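PDB 4F7A: SusD/RagB family nutrient-binding outer membrane lipoprotein from Bacteroides vulgatus, which probably binds mucin O-glycans at the cell surface, as a SusD homologue that would help to deliver these sugars for uptake across the outer membrane. Local coordinates for residues A[120-125]-A[160-165]; A[128-133]-A[153-158]; A[132-137]-A[489-494]; A[136-141]-A[147-152]. One frame throughout, in Å; residues are numbered along the deposited sequence. Where two conformers were deposited one is given.

Interactions 1 and 2 are buried and join the same two antiparallel helices, 111-132 and 151-174, at neighbouring levels; Phe158 of interaction 2 also packs on Val122 of interaction 1. Interactions 3 and 4 lie further out and are partly buried, both starting from the loop that links those helices. The chemistry changes with place: interaction 1 pairs apolar contact with a water-bridged lysine and aspartate, interaction 2 sets a buried carboxylate beside aromatic packing, interaction 3 is largely apolar, without a hydrogen bond, and reaches a helix distant in sequence, and interaction 4 is mostly hydrogen bonds. Tyr137 ties the loop back to the helices, reaching Asp161 of interaction 1 and Phe158 of interaction 2.

Interaction 1. Residues A[120-125]-A[160-165]; sequences LKVEAM and DDLDKA
Val122 and Asp161 have the nearest CA atoms across the pair, 7.4 Å apart, where the axes of helix segments 120-125 and 160-165 run antiparallel at 155° and approach to 10.0 Å. Such antiparallel helix packing is the basic element of the TPR-like fold to which SusD proteins belong. Val122 meets the other helix with one methyl: its CG2 rests on Asp161 CB at 3.8 Å and meets Leu162 CD2 at 4.1 Å. With CG1 anti to the backbone N (chi1 173°), CG2 is the branch left facing this helix, while CG1 lies against Phe158. A beta-branched valine suits the place because its two methyls serve two different neighbours without needing length. Leu162 points its CB past the partner helix, yet its longer chain brings CD2 back to Val122.

Lys121 must reach further. Its chain bends at chi3 (69°) and passes the Asp161 side chain at roughly a right angle. Lys121 CE touches Asp161 OD2 at 3.8 Å, but NZ ends 4.4 Å from Asp161 OD2, too far for a salt bridge. A water molecule links the two, accepting from Lys121 NZ at 2.9 Å and donating to Asp161 OD1 at 2.8 Å. Each charged group has another partner as well: Lys121 NZ bonds Thr101 OG1, and Asp161 OD2 is bonded to Tyr137 OH.

The contact therefore combines a small apolar patch with a lysine and an aspartate bridged by one water. The opposite charges probably still attract, while the water carries the hydrogen-bonded link and direct bonding is left to the neighbouring hydroxyls.

Interaction 2. Residues A[128-133]-A[153-158]; sequences ITDTYG and EAYKAF
Tyr155 and Asp130 approach at about a right angle as side chains, yet their flat groups are nearly coplanar, with ring and carboxylate planes 25° apart. Asp130 OD1 therefore lies at the edge of the Tyr155 ring, near its plane: Tyr155 OH donates to this oxygen, 2.5 Å away, which accepts with its syn lone pair. Tyrosine suits this position because one residue supplies both a ring for packing and a donor at its far end. The buried carboxylate has further partners, Trp504 NE1 at OD1 and a salt bridge from Arg210 at OD2, which probably stabilise its negative charge.

Thr129 works between the two aromatic residues. Its CG2 lies obliquely against Tyr155 CE1 at 3.7 Å, and the same methyl meets the rim of the Phe158 ring in its plane, 3.7 Å from CE2. The two rings also touch within their own helix, since Phe158 CD2 sits 4.2 Å above the plane of the Tyr155 ring, over its centre. With Thr129 OG1 anti to the backbone N (chi1 -179°), the methyl is left for the rings while the hydroxyl turns to its own helix end and donates to Gly133 O at 2.6 Å; Gln151 NE2 hydrogen-bonds the same hydroxyl. Threonine can do both because it carries a methyl and a hydroxyl on one carbon.

Segments 128-132 and 153-158 of helices 111-132 and 151-174 run antiparallel at 166°, their axes 11.2 Å apart. Leu207 of helix 193-210 packs on both Tyr155 and Phe158, and Tyr137 from the connecting loop meets Phe158 edge-to-face.

Interaction 3. Residues A[132-137]-A[489-494]; sequences YGPIVY and CTALGG
Pro134 packs on Ala491 and Leu492 in a largely apolar loop-on-helix contact, at the partly buried margin of the TPR-like SusD fold. The proline belongs to the loop joining helices 111-132 and 151-174, and its partners form the last turn of helix 482-492, more than 350 residues later in the chain. No hydrogen bond crosses between the two segments, and the backbones come close, with the CA atoms of Pro134 and Ala491 6.0 Å apart.

The pyrrolidine ring does most of the touching. Pro134 CG lies 3.5 Å from Ala491 CB and also reaches the backbone, 3.4 Å from Leu492 N. Alanine is suited to this place because its single methyl lets the ring come right up to the helix, and proline offers a compact, rigid apolar surface with no N-H to satisfy. Leucine extends the patch: with CG anti to the backbone N (chi1 -178°), the Leu492 chain crosses the proline at about a right angle and sets CD1 3.8 Å from Pro134 CD.

A glycine ends each helix. Gly133, just before Pro134, has backbone angles that leave no room for a CB beside Tyr132 O and Pro134 CD; Gly493, just after Leu492, has a positive phi (74°), easy without a side chain. Phe473 and Leu488 also pack on Pro134. Arg470 hydrogen-bonds Tyr132 O, and the same carbonyl oxygen lies 4.1 Å from Leu492 CD1.

Interaction 4. Residues A[136-141]-A[147-152]; sequences VYSKFG and SVDTQE
Val136 sets both methyls against the carbonyl oxygen of Ser147, CG1 at 3.6 Å and CG2 at 3.7 Å, in van der Waals contact. Tyr137 starts a type I beta turn ending at Phe140; its CB touches Asp149 OD2, while the hydroxyl leaves for Asp161. Ser138 takes the Asp149 carboxylate with two donors: its N-H points almost straight (171°) at OD2, 2.8 Å from N, and its OG donates to OD1 at 2.7 Å. Each oxygen is met on its syn side, somewhat out of plane, which fixes the group's rotation. Serine suits because its short side chain sets a second donor beside the backbone N. Lys139, bent at chi3 (-77°), curls back so that NZ donates to Val148 O at 2.9 Å from above the carbonyl plane; Asn146 O also accepts from NZ.

One water bridges the two arms of the loop, accepting from Tyr137 N and Lys139 N and donating to Ser147 O. Side chains, backbone groups and this water hold the arms, beside an Ile135-Asp149 backbone bond. The carboxylate takes both Ser138 donors and, weakly, the water, and the nearby charge of Lys139 probably helps to keep it ionised.

Interaction 1. Residues A[120-125]-A[160-165]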
loop_
_atom_site.group_PDB
_atom_site.type_symbol
_atom_site.label_atom_id
_atom_site.label_comp_id
_atom_site.label_asym_id
_atom_site.label_seq_id
_atom_site.Cartn_x
_atom_site.Cartn_y
_atom_site.Cartn_z
ATOM N N LEU A 120 -14.639 -0.914 -3.989
ATOM C CA LEU A 120 -13.573 -0.381 -4.830
ATOM C C LEU A 120 -13.283 1.098 -4.538
ATOM O O LEU A 120 -12.146 1.537 -4.599
ATOM C CB LEU A 120 -13.928 -0.560 -6.304
ATOM C CG LEU A 120 -13.976 -1.979 -6.822
ATOM C CD1 LEU A 120 -14.537 -1.961 -8.269
ATOM C CD2 LEU A 120 -12.601 -2.686 -6.716
ATOM N N LYS A 121 -14.322 1.872 -4.232
ATOM C CA LYS A 121 -14.160 3.300 -3.964
ATOM C C LYS A 121 -13.333 3.520 -2.693
ATOM O O LYS A 121 -12.438 4.385 -2.645
ATOM C CB LYS A 121 -15.546 3.944 -3.874
ATOM C CG LYS A 121 -15.531 5.443 -3.751
ATOM C CD LYS A 121 -16.904 6.057 -4.021
ATOM C CE LYS A 121 -17.918 5.744 -2.935
ATOM N NZ LYS A 121 -19.317 6.287 -3.221
ATOM N N VAL A 122 -13.591 2.702 -1.683
ATOM C CA VAL A 122 -12.824 2.757 -0.437
ATOM C C VAL A 122 -11.404 2.248 -0.664
ATOM O O VAL A 122 -10.437 2.841 -0.169
ATOM C CB VAL A 122 -13.481 1.940 0.694
ATOM C CG1 VAL A 122 -12.559 1.882 1.919
ATOM C CG2 VAL A 122 -14.822 2.510 1.045
ATOM N N GLU A 123 -11.276 1.156 -1.419
ATOM C CA GLU A 123 -9.941 0.645 -1.792
ATOM C C GLU A 123 -9.085 1.731 -2.476
ATOM O O GLU A 123 -7.923 1.897 -2.157
ATOM C CB GLU A 123 -10.056 -0.596 -2.698
ATOM C CG GLU A 123 -8.727 -1.017 -3.368
ATOM C CD GLU A 123 -7.630 -1.389 -2.404
ATOM O OE1 GLU A 123 -7.923 -1.656 -1.206
ATOM O OE2 GLU A 123 -6.453 -1.418 -2.858
ATOM N N ALA A 124 -9.668 2.461 -3.426
ATOM C CA ALA A 124 -8.951 3.527 -4.127
ATOM C C ALA A 124 -8.617 4.685 -3.210
ATOM O O ALA A 124 -7.496 5.174 -3.196
ATOM C CB ALA A 124 -9.772 4.051 -5.327
HETATM N N MSE A 125 -9.602 5.155 -2.449
HETATM C CA MSE A 125 -9.448 6.446 -1.809
HETATM C C MSE A 125 -8.747 6.394 -0.448
HETATM O O MSE A 125 -8.207 7.394 -0.012
HETATM C CB MSE A 125 -10.800 7.149 -1.696
HETATM C CG MSE A 125 -11.467 7.386 -3.055
HETATM SE SE MSE A 125 -10.319 8.192 -4.369
HETATM C CE MSE A 125 -10.291 9.977 -3.627
ATOM N N ASP A 160 -18.442 3.589 6.988
ATOM C CA ASP A 160 -19.865 3.696 6.596
ATOM C C ASP A 160 -20.120 3.064 5.212
ATOM O O ASP A 160 -21.091 2.339 5.004
ATOM C CB ASP A 160 -20.308 5.165 6.551
ATOM C CG ASP A 160 -20.498 5.787 7.940
ATOM O OD1 ASP A 160 -20.663 5.052 8.934
ATOM O OD2 ASP A 160 -20.496 7.031 8.021
ATOM N N ASP A 161 -19.247 3.365 4.251
ATOM C CA ASP A 161 -19.397 2.792 2.905
ATOM C C ASP A 161 -19.210 1.278 2.899
ATOM O O ASP A 161 -19.909 0.556 2.194
ATOM C CB ASP A 161 -18.434 3.435 1.905
ATOM C CG ASP A 161 -18.911 4.793 1.404
ATOM O OD1 ASP A 161 -20.120 5.087 1.512
ATOM O OD2 ASP A 161 -18.066 5.553 0.891
ATOM N N LEU A 162 -18.266 0.779 3.688
ATOM C CA LEU A 162 -18.109 -0.651 3.802
ATOM C C LEU A 162 -19.328 -1.290 4.458
ATOM O O LEU A 162 -19.722 -2.390 4.073
ATOM C CB LEU A 162 -16.806 -1.017 4.532
ATOM C CG LEU A 162 -15.532 -0.684 3.769
ATOM C CD1 LEU A 162 -14.284 -1.056 4.638
ATOM C CD2 LEU A 162 -15.453 -1.347 2.394
ATOM N N ASP A 163 -19.953 -0.610 5.412
ATOM C CA ASP A 163 -21.201 -1.130 6.003
ATOM C C ASP A 163 -22.290 -1.229 4.936
ATOM O O ASP A 163 -23.014 -2.230 4.846
ATOM C CB ASP A 163 -21.725 -0.229 7.128
ATOM C CG ASP A 163 -20.849 -0.264 8.381
ATOM O OD1 ASP A 163 -20.072 -1.215 8.563
ATOM O OD2 ASP A 163 -20.968 0.671 9.194
ATOM N N LYS A 164 -22.435 -0.164 4.150
ATOM C CA LYS A 164 -23.458 -0.148 3.102
ATOM C C LYS A 164 -23.174 -1.257 2.085
ATOM O O LYS A 164 -24.091 -1.964 1.637
ATOM C CB LYS A 164 -23.484 1.208 2.404
ATOM C CG LYS A 164 -24.126 2.312 3.218
ATOM C CD LYS A 164 -23.880 3.661 2.570
ATOM C CE LYS A 164 -24.676 4.733 3.275
ATOM N NZ LYS A 164 -24.358 6.035 2.653
ATOM N N ALA A 165 -21.895 -1.423 1.752
ATOM C CA ALA A 165 -21.493 -2.447 0.793
ATOM C C ALA A 165 -21.835 -3.854 1.254
ATOM O O ALA A 165 -22.413 -4.615 0.478
ATOM C CB ALA A 165 -19.982 -2.361 0.491
HETATM O O HOH W 1 -21.067 5.963 -0.941
#

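Interaction 2. Residues A[128-133]-A[153-158]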
loop_
_atom_site.group_PDB
_atom_site.type_symbol
_atom_site.label_atom_id
_atom_site.label_comp_id
_atom_site.label_asym_id
_atom_site.label_seq_id
_atom_site.Cartn_x
_atom_site.Cartn_y
_atom_site.Cartn_z
ATOM N N ILE A 128 -5.314 7.371 -1.083
ATOM C CA ILE A 128 -5.114 8.815 -1.274
ATOM C C ILE A 128 -5.065 9.569 0.063
ATOM O O ILE A 128 -4.162 10.372 0.273
ATOM C CB ILE A 128 -6.206 9.412 -2.220
ATOM C CG1 ILE A 128 -6.221 8.647 -3.564
ATOM C CG2 ILE A 128 -6.006 10.917 -2.421
ATOM C CD1 ILE A 128 -4.862 8.622 -4.309
ATOM N N THR A 129 -6.012 9.322 0.971
ATOM C CA THR A 129 -5.925 9.966 2.274
ATOM C C THR A 129 -4.666 9.523 2.983
ATOM O O THR A 129 -4.059 10.323 3.677
ATOM C CB THR A 129 -7.168 9.779 3.208
ATOM O OG1 THR A 129 -6.922 10.485 4.443
ATOM C CG2 THR A 129 -7.421 8.319 3.514
ATOM N N ASP A 130 -4.262 8.274 2.818
ATOM C CA ASP A 130 -3.032 7.814 3.494
ATOM C C ASP A 130 -1.753 8.493 2.933
ATOM O O ASP A 130 -0.702 8.500 3.586
ATOM C CB ASP A 130 -2.907 6.283 3.430
ATOM C CG ASP A 130 -3.920 5.563 4.301
ATOM O OD1 ASP A 130 -4.640 6.217 5.119
ATOM O OD2 ASP A 130 -4.016 4.326 4.141
ATOM N N THR A 131 -1.859 9.047 1.722
ATOM C CA THR A 131 -0.773 9.798 1.111
ATOM C C THR A 131 -0.740 11.264 1.598
ATOM O O THR A 131 0.298 11.743 2.000
ATOM C CB THR A 131 -0.897 9.744 -0.425
ATOM O OG1 THR A 131 -0.821 8.379 -0.854
ATOM C CG2 THR A 131 0.205 10.555 -1.099
ATOM N N TYR A 132 -1.891 11.944 1.596
ATOM C CA TYR A 132 -1.957 13.400 1.760
ATOM C C TYR A 132 -2.580 13.859 3.070
ATOM O O TYR A 132 -2.341 14.981 3.505
ATOM C CB TYR A 132 -2.761 14.025 0.592
ATOM C CG TYR A 132 -2.192 13.714 -0.780
ATOM C CD1 TYR A 132 -1.074 14.398 -1.259
ATOM C CD2 TYR A 132 -2.759 12.735 -1.591
ATOM C CE1 TYR A 132 -0.519 14.107 -2.516
ATOM C CE2 TYR A 132 -2.211 12.425 -2.835
ATOM C CZ TYR A 132 -1.111 13.136 -3.304
ATOM O OH TYR A 132 -0.568 12.842 -4.523
ATOM N N GLY A 133 -3.423 13.031 3.662
ATOM C CA GLY A 133 -4.245 13.431 4.785
ATOM C C GLY A 133 -5.660 13.783 4.379
ATOM O O GLY A 133 -6.406 12.942 3.884
ATOM N N GLU A 153 -12.707 12.128 9.243
ATOM C CA GLU A 153 -14.001 12.098 8.578
ATOM C C GLU A 153 -13.982 11.161 7.375
ATOM O O GLU A 153 -14.990 10.483 7.106
ATOM C CB GLU A 153 -14.413 13.499 8.138
ATOM C CG GLU A 153 -14.864 14.353 9.324
ATOM C CD GLU A 153 -14.821 15.877 9.050
ATOM O OE1 GLU A 153 -14.351 16.360 7.993
ATOM O OE2 GLU A 153 -15.254 16.610 9.941
ATOM N N ALA A 154 -12.879 11.162 6.628
ATOM C CA ALA A 154 -12.743 10.238 5.475
ATOM C C ALA A 154 -12.780 8.794 5.958
ATOM O O ALA A 154 -13.482 7.961 5.375
ATOM C CB ALA A 154 -11.457 10.522 4.681
ATOM N N TYR A 155 -12.004 8.480 7.006
ATOM C CA TYR A 155 -12.030 7.115 7.593
ATOM C C TYR A 155 -13.429 6.697 8.055
ATOM O O TYR A 155 -13.904 5.593 7.766
ATOM C CB TYR A 155 -10.978 6.970 8.714
ATOM C CG TYR A 155 -9.691 6.393 8.137
ATOM C CD1 TYR A 155 -8.820 7.176 7.388
ATOM C CD2 TYR A 155 -9.371 5.057 8.304
ATOM C CE1 TYR A 155 -7.652 6.640 6.816
ATOM C CE2 TYR A 155 -8.193 4.523 7.756
ATOM C CZ TYR A 155 -7.356 5.307 6.995
ATOM O OH TYR A 155 -6.224 4.745 6.436
ATOM N N LYS A 156 -14.121 7.596 8.743
ATOM C CA LYS A 156 -15.469 7.289 9.174
ATOM C C LYS A 156 -16.355 7.046 7.944
ATOM O O LYS A 156 -17.168 6.135 7.944
ATOM C CB LYS A 156 -16.012 8.391 10.088
ATOM C CG LYS A 156 -15.343 8.316 11.476
ATOM C CD LYS A 156 -15.867 9.334 12.489
ATOM C CE LYS A 156 -15.150 9.144 13.838
ATOM N NZ LYS A 156 -15.575 10.143 14.860
ATOM N N ALA A 157 -16.202 7.852 6.897
ATOM C CA ALA A 157 -16.996 7.619 5.680
ATOM C C ALA A 157 -16.632 6.259 5.046
ATOM O O ALA A 157 -17.518 5.542 4.549
ATOM C CB ALA A 157 -16.824 8.774 4.681
ATOM N N PHE A 158 -15.355 5.877 5.084
ATOM C CA PHE A 158 -14.955 4.565 4.555
ATOM C C PHE A 158 -15.666 3.441 5.299
ATOM O O PHE A 158 -16.195 2.513 4.676
ATOM C CB PHE A 158 -13.460 4.301 4.669
ATOM C CG PHE A 158 -12.592 5.252 3.939
ATOM C CD1 PHE A 158 -13.013 5.919 2.807
ATOM C CD2 PHE A 158 -11.280 5.425 4.357
ATOM C CE1 PHE A 158 -12.164 6.782 2.152
ATOM C CE2 PHE A 158 -10.450 6.265 3.702
ATOM C CZ PHE A 158 -10.897 6.951 2.589
#

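Interaction 3. Residues A[132-137]-A[489-494]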
loop_
_atom_site.group_PDB
_atom_site.type_symbol
_atom_site.label_atom_id
_atom_site.label_comp_id
_atom_site.label_asym_id
_atom_site.label_seq_id
_atom_site.Cartn_x
_atom_site.Cartn_y
_atom_site.Cartn_z
ATOM N N TYR A 132 -1.891 11.944 1.596
ATOM C CA TYR A 132 -1.957 13.400 1.760
ATOM C C TYR A 132 -2.580 13.859 3.070
ATOM O O TYR A 132 -2.341 14.981 3.505
ATOM C CB TYR A 132 -2.761 14.025 0.592
ATOM C CG TYR A 132 -2.192 13.714 -0.780
ATOM C CD1 TYR A 132 -1.074 14.398 -1.259
ATOM C CD2 TYR A 132 -2.759 12.735 -1.591
ATOM C CE1 TYR A 132 -0.519 14.107 -2.516
ATOM C CE2 TYR A 132 -2.211 12.425 -2.835
ATOM C CZ TYR A 132 -1.111 13.136 -3.304
ATOM O OH TYR A 132 -0.568 12.842 -4.523
ATOM N N GLY A 133 -3.423 13.031 3.662
ATOM C CA GLY A 133 -4.245 13.431 4.785
ATOM C C GLY A 133 -5.660 13.783 4.379
ATOM O O GLY A 133 -6.406 12.942 3.884
ATOM N N PRO A 134 -6.046 15.044 4.571
ATOM C CA PRO A 134 -7.367 15.458 4.136
ATOM C C PRO A 134 -7.604 15.194 2.640
ATOM O O PRO A 134 -6.696 15.340 1.809
ATOM C CB PRO A 134 -7.386 16.959 4.443
ATOM C CG PRO A 134 -6.404 17.113 5.606
ATOM C CD PRO A 134 -5.355 16.069 5.379
ATOM N N ILE A 135 -8.823 14.805 2.305
ATOM C CA ILE A 135 -9.178 14.600 0.899
ATOM C C ILE A 135 -10.597 15.069 0.655
ATOM O O ILE A 135 -11.327 15.409 1.592
ATOM C CB ILE A 135 -9.051 13.112 0.485
ATOM C CG1 ILE A 135 -10.018 12.209 1.269
ATOM C CG2 ILE A 135 -7.563 12.609 0.641
ATOM C CD1 ILE A 135 -10.181 10.747 0.660
ATOM N N VAL A 136 -10.996 15.080 -0.611
ATOM C CA VAL A 136 -12.387 15.247 -0.970
ATOM C C VAL A 136 -13.001 13.850 -1.121
ATOM O O VAL A 136 -12.549 13.049 -1.969
ATOM C CB VAL A 136 -12.560 16.063 -2.279
ATOM C CG1 VAL A 136 -14.031 16.136 -2.662
ATOM C CG2 VAL A 136 -11.994 17.475 -2.119
ATOM N N TYR A 137 -14.010 13.543 -0.301
ATOM C CA TYR A 137 -14.630 12.220 -0.334
ATOM C C TYR A 137 -16.106 12.270 -0.012
ATOM O O TYR A 137 -16.945 12.211 -0.936
ATOM C CB TYR A 137 -13.877 11.240 0.578
ATOM C CG TYR A 137 -14.329 9.817 0.427
ATOM C CD1 TYR A 137 -13.887 9.045 -0.638
ATOM C CD2 TYR A 137 -15.207 9.241 1.333
ATOM C CE1 TYR A 137 -14.348 7.739 -0.823
ATOM C CE2 TYR A 137 -15.648 7.922 1.175
ATOM C CZ TYR A 137 -15.206 7.181 0.093
ATOM O OH TYR A 137 -15.613 5.887 -0.083
ATOM N N CYS A 489 -5.486 22.533 3.907
ATOM C CA CYS A 489 -4.509 22.951 4.901
ATOM C C CYS A 489 -5.079 23.078 6.316
ATOM O O CYS A 489 -4.474 22.566 7.280
ATOM C CB CYS A 489 -3.847 24.264 4.481
ATOM S SG CYS A 489 -2.710 24.013 3.084
ATOM N N THR A 490 -6.234 23.728 6.438
ATOM C CA THR A 490 -6.959 23.780 7.714
ATOM C C THR A 490 -7.256 22.393 8.276
ATOM O O THR A 490 -6.997 22.130 9.466
ATOM C CB THR A 490 -8.250 24.587 7.567
ATOM O OG1 THR A 490 -7.896 25.904 7.121
ATOM C CG2 THR A 490 -9.052 24.673 8.916
ATOM N N ALA A 491 -7.749 21.496 7.430
ATOM C CA ALA A 491 -8.066 20.118 7.848
ATOM C C ALA A 491 -6.824 19.335 8.247
ATOM O O ALA A 491 -6.913 18.421 9.043
ATOM C CB ALA A 491 -8.849 19.350 6.736
ATOM N N LEU A 492 -5.668 19.670 7.673
ATOM C CA LEU A 492 -4.428 18.979 8.005
ATOM C C LEU A 492 -3.956 19.274 9.414
ATOM O O LEU A 492 -3.331 18.415 10.070
ATOM C CB LEU A 492 -3.339 19.366 7.035
ATOM C CG LEU A 492 -1.965 18.741 7.153
ATOM C CD1 LEU A 492 -2.043 17.214 6.964
ATOM C CD2 LEU A 492 -1.063 19.394 6.128
ATOM N N GLY A 493 -4.215 20.495 9.877
ATOM C CA GLY A 493 -3.851 20.883 11.249
ATOM C C GLY A 493 -2.361 21.105 11.428
ATOM O O GLY A 493 -1.852 20.984 12.530
ATOM N N GLY A 494 -1.657 21.387 10.335
ATOM C CA GLY A 494 -0.214 21.612 10.357
ATOM C C GLY A 494 0.251 22.122 9.007
ATOM O O GLY A 494 -0.551 22.228 8.068
#

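Interaction 4. Residues A[136-141]-A[147-152]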
loop_
_atom_site.group_PDB
_atom_site.type_symbol
_atom_site.label_atom_id
_atom_site.label_comp_id
_atom_site.label_asym_id
_atom_site.label_seq_id
_atom_site.Cartn_x
_atom_site.Cartn_y
_atom_site.Cartn_z
ATOM N N VAL A 136 -10.996 15.080 -0.611
ATOM C CA VAL A 136 -12.387 15.247 -0.970
ATOM C C VAL A 136 -13.001 13.850 -1.121
ATOM O O VAL A 136 -12.549 13.049 -1.969
ATOM C CB VAL A 136 -12.560 16.063 -2.279
ATOM C CG1 VAL A 136 -14.031 16.136 -2.662
ATOM C CG2 VAL A 136 -11.994 17.475 -2.119
ATOM N N TYR A 137 -14.010 13.543 -0.301
ATOM C CA TYR A 137 -14.630 12.220 -0.334
ATOM C C TYR A 137 -16.106 12.270 -0.012
ATOM O O TYR A 137 -16.945 12.211 -0.936
ATOM C CB TYR A 137 -13.877 11.240 0.578
ATOM C CG TYR A 137 -14.329 9.817 0.427
ATOM C CD1 TYR A 137 -13.887 9.045 -0.638
ATOM C CD2 TYR A 137 -15.207 9.241 1.333
ATOM C CE1 TYR A 137 -14.348 7.739 -0.823
ATOM C CE2 TYR A 137 -15.648 7.922 1.175
ATOM C CZ TYR A 137 -15.206 7.181 0.093
ATOM O OH TYR A 137 -15.613 5.887 -0.083
ATOM N N SER A 138 -16.460 12.420 1.268
ATOM C CA SER A 138 -17.886 12.320 1.649
ATOM C C SER A 138 -18.716 13.424 1.011
ATOM O O SER A 138 -19.926 13.260 0.793
ATOM C CB SER A 138 -18.063 12.318 3.180
ATOM O OG SER A 138 -17.883 13.616 3.706
ATOM N N LYS A 139 -18.087 14.542 0.669
ATOM C CA LYS A 139 -18.833 15.656 0.085
ATOM C C LYS A 139 -18.676 15.789 -1.441
ATOM O O LYS A 139 -19.169 16.739 -2.033
ATOM C CB LYS A 139 -18.473 16.943 0.804
ATOM C CG LYS A 139 -18.906 16.870 2.279
ATOM C CD LYS A 139 -18.581 18.120 3.086
ATOM C CE LYS A 139 -17.107 18.177 3.460
ATOM N NZ LYS A 139 -16.728 19.356 4.376
ATOM N N PHE A 140 -18.014 14.828 -2.070
ATOM C CA PHE A 140 -17.818 14.878 -3.520
ATOM C C PHE A 140 -19.162 14.951 -4.251
ATOM O O PHE A 140 -20.110 14.242 -3.912
ATOM C CB PHE A 140 -17.022 13.676 -4.006
ATOM C CG PHE A 140 -16.670 13.736 -5.471
ATOM C CD1 PHE A 140 -15.558 14.464 -5.907
ATOM C CD2 PHE A 140 -17.450 13.077 -6.415
ATOM C CE1 PHE A 140 -15.221 14.529 -7.261
ATOM C CE2 PHE A 140 -17.124 13.133 -7.776
ATOM C CZ PHE A 140 -16.014 13.856 -8.201
ATOM N N GLY A 141 -19.237 15.856 -5.227
ATOM C CA GLY A 141 -20.450 16.050 -6.032
ATOM C C GLY A 141 -21.663 16.579 -5.296
ATOM O O GLY A 141 -22.763 16.537 -5.845
ATOM N N SER A 147 -15.565 21.472 0.641
ATOM C CA SER A 147 -15.566 20.154 0.006
ATOM C C SER A 147 -14.707 19.104 0.728
ATOM O O SER A 147 -14.699 17.918 0.356
ATOM C CB SER A 147 -15.022 20.325 -1.415
ATOM O OG SER A 147 -13.751 21.019 -1.376
ATOM N N VAL A 148 -13.977 19.534 1.750
ATOM C CA VAL A 148 -12.899 18.732 2.321
ATOM C C VAL A 148 -13.352 17.892 3.517
ATOM O O VAL A 148 -14.049 18.382 4.417
ATOM C CB VAL A 148 -11.726 19.655 2.751
ATOM C CG1 VAL A 148 -10.654 18.880 3.555
ATOM C CG2 VAL A 148 -11.099 20.287 1.517
ATOM N N ASP A 149 -12.949 16.626 3.520
ATOM C CA ASP A 149 -13.002 15.796 4.730
ATOM C C ASP A 149 -11.652 15.840 5.442
ATOM O O ASP A 149 -10.628 15.617 4.809
ATOM C CB ASP A 149 -13.202 14.312 4.402
ATOM C CG ASP A 149 -14.550 13.970 3.888
ATOM O OD1 ASP A 149 -15.476 14.808 3.932
ATOM O OD2 ASP A 149 -14.684 12.797 3.431
ATOM N N THR A 150 -11.644 16.020 6.761
ATOM C CA THR A 150 -10.449 15.666 7.556
ATOM C C THR A 150 -10.193 14.164 7.360
ATOM O O THR A 150 -11.097 13.422 6.935
ATOM C CB THR A 150 -10.632 15.949 9.061
ATOM O OG1 THR A 150 -11.604 15.046 9.574
ATOM C CG2 THR A 150 -11.099 17.423 9.323
ATOM N N GLN A 151 -8.976 13.700 7.623
ATOM C CA GLN A 151 -8.709 12.272 7.504
ATOM C C GLN A 151 -9.642 11.443 8.387
ATOM O O GLN A 151 -10.080 10.369 7.974
ATOM C CB GLN A 151 -7.253 11.946 7.826
ATOM C CG GLN A 151 -6.894 10.471 7.645
ATOM C CD GLN A 151 -5.394 10.238 7.728
ATOM O OE1 GLN A 151 -4.832 10.226 8.831
ATOM N NE2 GLN A 151 -4.735 10.010 6.564
ATOM N N GLU A 152 -9.921 11.927 9.593
ATOM C CA GLU A 152 -10.837 11.228 10.503
ATOM C C GLU A 152 -12.215 11.062 9.854
ATOM O O GLU A 152 -12.810 10.002 9.908
ATOM C CB GLU A 152 -10.970 11.990 11.818
ATOM C CG GLU A 152 -11.913 11.323 12.835
ATOM C CD GLU A 152 -11.915 12.029 14.178
ATOM O OE1 GLU A 152 -11.439 13.169 14.267
ATOM O OE2 GLU A 152 -12.388 11.428 15.146
HETATM O O HOH W 2 -15.378 15.529 1.273
#